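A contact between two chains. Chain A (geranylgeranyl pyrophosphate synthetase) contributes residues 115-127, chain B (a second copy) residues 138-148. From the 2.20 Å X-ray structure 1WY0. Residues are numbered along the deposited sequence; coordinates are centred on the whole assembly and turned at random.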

# COMPACT_ATOMS: atom_id res chain seq x y z
N ASP A 115 1.45 -3.17 -3.54
CA ASP A 115 1.25 -3.35 -2.10
C ASP A 115 2.43 -4.06 -1.45
O ASP A 115 2.85 -3.70 -0.35
CB ASP A 115 -0.02 -4.18 -1.81
CG ASP A 115 -1.30 -3.40 -2.11
OD1 ASP A 115 -1.19 -2.16 -2.30
OD2 ASP A 115 -2.38 -4.03 -2.13
N LEU A 116 2.94 -5.08 -2.11
CA LEU A 116 4.06 -5.83 -1.58
C LEU A 116 5.28 -4.93 -1.49
O LEU A 116 6.02 -4.95 -0.51
CB LEU A 116 4.39 -7.04 -2.46
CG LEU A 116 5.66 -7.72 -1.91
CD1 LEU A 116 5.33 -8.30 -0.54
CD2 LEU A 116 6.14 -8.80 -2.84
N LEU A 117 5.51 -4.16 -2.54
CA LEU A 117 6.63 -3.23 -2.57
C LEU A 117 6.53 -2.23 -1.41
O LEU A 117 7.53 -1.93 -0.78
CB LEU A 117 6.67 -2.49 -3.90
CG LEU A 117 7.33 -3.24 -5.05
CD1 LEU A 117 7.10 -2.50 -6.38
CD2 LEU A 117 8.83 -3.40 -4.76
N PHE A 118 5.33 -1.73 -1.14
CA PHE A 118 5.12 -0.75 -0.06
C PHE A 118 5.41 -1.41 1.30
O PHE A 118 6.10 -0.84 2.15
CB PHE A 118 3.68 -0.21 -0.07
CG PHE A 118 3.49 1.07 0.72
CD1 PHE A 118 4.55 1.93 0.92
CD2 PHE A 118 2.26 1.42 1.26
CE1 PHE A 118 4.40 3.11 1.64
CE2 PHE A 118 2.10 2.62 1.99
CZ PHE A 118 3.18 3.45 2.17
N SER A 119 4.86 -2.59 1.49
CA SER A 119 5.06 -3.36 2.71
C SER A 119 6.57 -3.63 2.91
O SER A 119 7.08 -3.58 4.03
CB SER A 119 4.31 -4.69 2.59
OG SER A 119 4.51 -5.50 3.73
N LYS A 120 7.28 -3.93 1.82
CA LYS A 120 8.68 -4.25 2.09
C LYS A 120 9.52 -2.99 2.35
O LYS A 120 10.54 -3.02 3.03
CB LYS A 120 9.23 -5.01 0.88
CG LYS A 120 8.57 -6.37 0.70
CD LYS A 120 9.48 -7.52 1.15
CE LYS A 120 8.78 -8.88 1.08
NZ LYS A 120 9.59 -9.89 1.76
N ALA A 121 9.07 -1.81 1.94
CA ALA A 121 9.75 -0.58 2.31
C ALA A 121 9.83 -0.49 3.84
O ALA A 121 10.85 -0.08 4.40
CB ALA A 121 9.01 0.62 1.74
N PHE A 122 8.74 -0.84 4.51
CA PHE A 122 8.74 -0.78 5.97
C PHE A 122 9.47 -1.98 6.56
O PHE A 122 10.00 -1.94 7.66
CB PHE A 122 7.29 -0.76 6.44
CG PHE A 122 6.70 0.60 6.21
CD1 PHE A 122 6.97 1.63 7.11
CD2 PHE A 122 5.88 0.82 5.12
CE1 PHE A 122 6.42 2.88 6.90
CE2 PHE A 122 5.33 2.08 4.91
CZ PHE A 122 5.60 3.12 5.80
N GLU A 123 9.55 -3.10 5.83
CA GLU A 123 10.34 -4.15 6.40
C GLU A 123 11.79 -3.76 6.31
O GLU A 123 12.60 -4.09 7.17
CB GLU A 123 10.11 -5.42 5.60
CG GLU A 123 10.69 -6.63 6.33
CD GLU A 123 10.92 -7.76 5.34
OE1 GLU A 123 10.07 -7.97 4.49
OE2 GLU A 123 11.93 -8.44 5.46
N ALA A 124 12.13 -2.96 5.30
CA ALA A 124 13.48 -2.41 5.16
C ALA A 124 13.75 -1.41 6.28
O ALA A 124 14.85 -1.37 6.82
CB ALA A 124 13.64 -1.73 3.80
N VAL A 125 12.75 -0.60 6.61
CA VAL A 125 12.90 0.38 7.67
C VAL A 125 13.18 -0.33 9.00
O VAL A 125 14.00 0.13 9.79
CB VAL A 125 11.62 1.22 7.84
CG1 VAL A 125 11.72 2.08 9.09
CG2 VAL A 125 11.42 2.09 6.62
N ALA A 126 12.49 -1.43 9.24
CA ALA A 126 12.66 -2.19 10.47
C ALA A 126 14.07 -2.78 10.58
O ALA A 126 14.68 -2.72 11.65
CB ALA A 126 11.61 -3.29 10.55
N ARG A 127 14.59 -3.34 9.49
CA ARG A 127 15.93 -3.93 9.49
C ARG A 127 17.07 -2.93 9.71
O ARG A 127 18.22 -3.32 9.87
CB ARG A 127 16.20 -4.67 8.18
CG ARG A 127 15.37 -5.91 7.96
CD ARG A 127 15.89 -6.68 6.76
NE ARG A 127 15.12 -7.89 6.50
CZ ARG A 127 15.43 -8.77 5.56
NH1 ARG A 127 16.50 -8.59 4.80
NH2 ARG A 127 14.67 -9.84 5.37
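Chain B, residues 138-148: VLEVIVKASNE

Two helices packed nearly antiparallel can carry hydrogen bonds at one end of their contact and apolar packing at the other, as in this pairing of two copies of geranylgeranyl pyrophosphate synthetase. Residues 138-148 of chain B are helical throughout, part of a longer helix, and lie against the chain A helix with a signed crossing angle of -157°. The axes come within 9.3 Å. Because the chains run in opposing senses, Asn B147 falls beside Leu A116, Val B143 beside Glu A123 and Glu B140 beside Ala A126, with CA-CA separations of 6.3, 5.9 and 6.5 Å.

Asn B147 covers the most surface. Its chi1 is m, and although its CA-to-CB bond points sideways, the amide reaches a hole formed by Leu A116, Ser A119, Lys A120 and Glu A123. There both halves of the amide are used: Ser A119 OG donates to Asn B147 OD1 at 2.6 Å, while Asn B147 ND2 gives a weak bond, bent to 127° at hydrogen, to Glu A123 OE1 at 3.2 Å. The same carboxylate oxygen, Glu A123 OE1, forms a salt bridge with Lys A120 NZ at 3.4 Å, so the amide and the lysine share one carboxylate oxygen. Ser B146 OG lies 2.8 Å from Ser A119 OG, adding a hydroxyl pair next to the amide.

One turn back, Val B143 points toward chain A and spreads its methyls over two residues: CG1 is 3.3 Å from Glu A123 CB, a tight contact with the aliphatic base of an acidic side chain, and CG2 is 3.9 Å from Phe A122 CB. A further turn back, Leu B139, with chi1 t and chi2 p, places CD2 3.9 Å from Ala A126 CB. Both CA-to-CB bonds point toward the other helix, and the leucine methyl meets the alanine methyl directly.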

# COMPACT_ATOMS: atom_id res chain seq x y z
N VAL B 138 6.94 -4.92 17.41
CA VAL B 138 5.54 -4.81 16.98
C VAL B 138 5.53 -4.47 15.49
O VAL B 138 4.77 -5.05 14.73
CB VAL B 138 4.79 -3.71 17.78
CG1 VAL B 138 3.42 -3.45 17.15
CG2 VAL B 138 4.61 -4.15 19.23
N LEU B 139 6.37 -3.52 15.10
CA LEU B 139 6.46 -3.11 13.71
C LEU B 139 6.80 -4.31 12.84
O LEU B 139 6.24 -4.46 11.75
CB LEU B 139 7.56 -2.05 13.53
CG LEU B 139 7.94 -1.65 12.10
CD1 LEU B 139 6.78 -0.95 11.43
CD2 LEU B 139 9.15 -0.75 12.13
N GLU B 140 7.69 -5.17 13.33
CA GLU B 140 8.11 -6.35 12.59
C GLU B 140 7.07 -7.46 12.49
O GLU B 140 7.11 -8.28 11.56
CB GLU B 140 9.42 -6.89 13.17
CG GLU B 140 9.78 -8.28 12.68
CD GLU B 140 11.23 -8.66 12.96
OE1 GLU B 140 11.79 -8.17 13.97
OE2 GLU B 140 11.80 -9.44 12.17
N VAL B 141 6.15 -7.51 13.45
CA VAL B 141 5.10 -8.52 13.42
C VAL B 141 4.06 -8.07 12.39
O VAL B 141 3.54 -8.86 11.62
CB VAL B 141 4.39 -8.64 14.79
CG1 VAL B 141 3.02 -9.28 14.60
CG2 VAL B 141 5.22 -9.47 15.75
N ILE B 142 3.78 -6.78 12.41
CA ILE B 142 2.80 -6.20 11.50
C ILE B 142 3.30 -6.25 10.07
O ILE B 142 2.54 -6.51 9.15
CB ILE B 142 2.47 -4.76 11.93
CG1 ILE B 142 1.69 -4.80 13.26
CG2 ILE B 142 1.69 -4.05 10.85
CD1 ILE B 142 1.32 -3.43 13.84
N VAL B 143 4.60 -6.04 9.88
CA VAL B 143 5.17 -6.08 8.55
C VAL B 143 5.12 -7.49 7.97
O VAL B 143 4.72 -7.69 6.82
CB VAL B 143 6.62 -5.57 8.56
CG1 VAL B 143 7.40 -6.17 7.41
CG2 VAL B 143 6.61 -4.05 8.46
N LYS B 144 5.50 -8.49 8.76
CA LYS B 144 5.46 -9.85 8.24
C LYS B 144 4.04 -10.32 7.95
O LYS B 144 3.83 -11.11 7.03
CB LYS B 144 6.12 -10.83 9.21
CG LYS B 144 5.71 -12.29 8.99
CD LYS B 144 6.50 -12.97 7.86
CE LYS B 144 5.97 -12.64 6.45
NZ LYS B 144 7.09 -12.21 5.55
N ALA B 145 3.07 -9.86 8.73
CA ALA B 145 1.69 -10.27 8.49
C ALA B 145 1.22 -9.55 7.22
O ALA B 145 0.45 -10.10 6.43
CB ALA B 145 0.80 -9.89 9.67
N SER B 146 1.68 -8.32 7.04
CA SER B 146 1.34 -7.55 5.86
C SER B 146 1.81 -8.32 4.61
O SER B 146 1.04 -8.54 3.68
CB SER B 146 2.04 -6.19 5.90
OG SER B 146 1.84 -5.49 4.68
N ASN B 147 3.07 -8.75 4.61
CA ASN B 147 3.61 -9.50 3.49
C ASN B 147 2.81 -10.80 3.23
O ASN B 147 2.49 -11.11 2.09
CB ASN B 147 5.10 -9.84 3.72
CG ASN B 147 6.00 -8.61 3.77
OD1 ASN B 147 5.83 -7.66 3.00
ND2 ASN B 147 6.98 -8.64 4.67
N GLU B 148 2.50 -11.54 4.29
CA GLU B 148 1.72 -12.77 4.15
C GLU B 148 0.36 -12.52 3.52
O GLU B 148 -0.14 -13.32 2.73
CB GLU B 148 1.48 -13.43 5.50
CG GLU B 148 2.62 -14.22 6.08
CD GLU B 148 2.20 -14.83 7.40
OE1 GLU B 148 1.31 -15.71 7.37
OE2 GLU B 148 2.74 -14.42 8.46
O HOH W 1 8.14 -12.30 2.52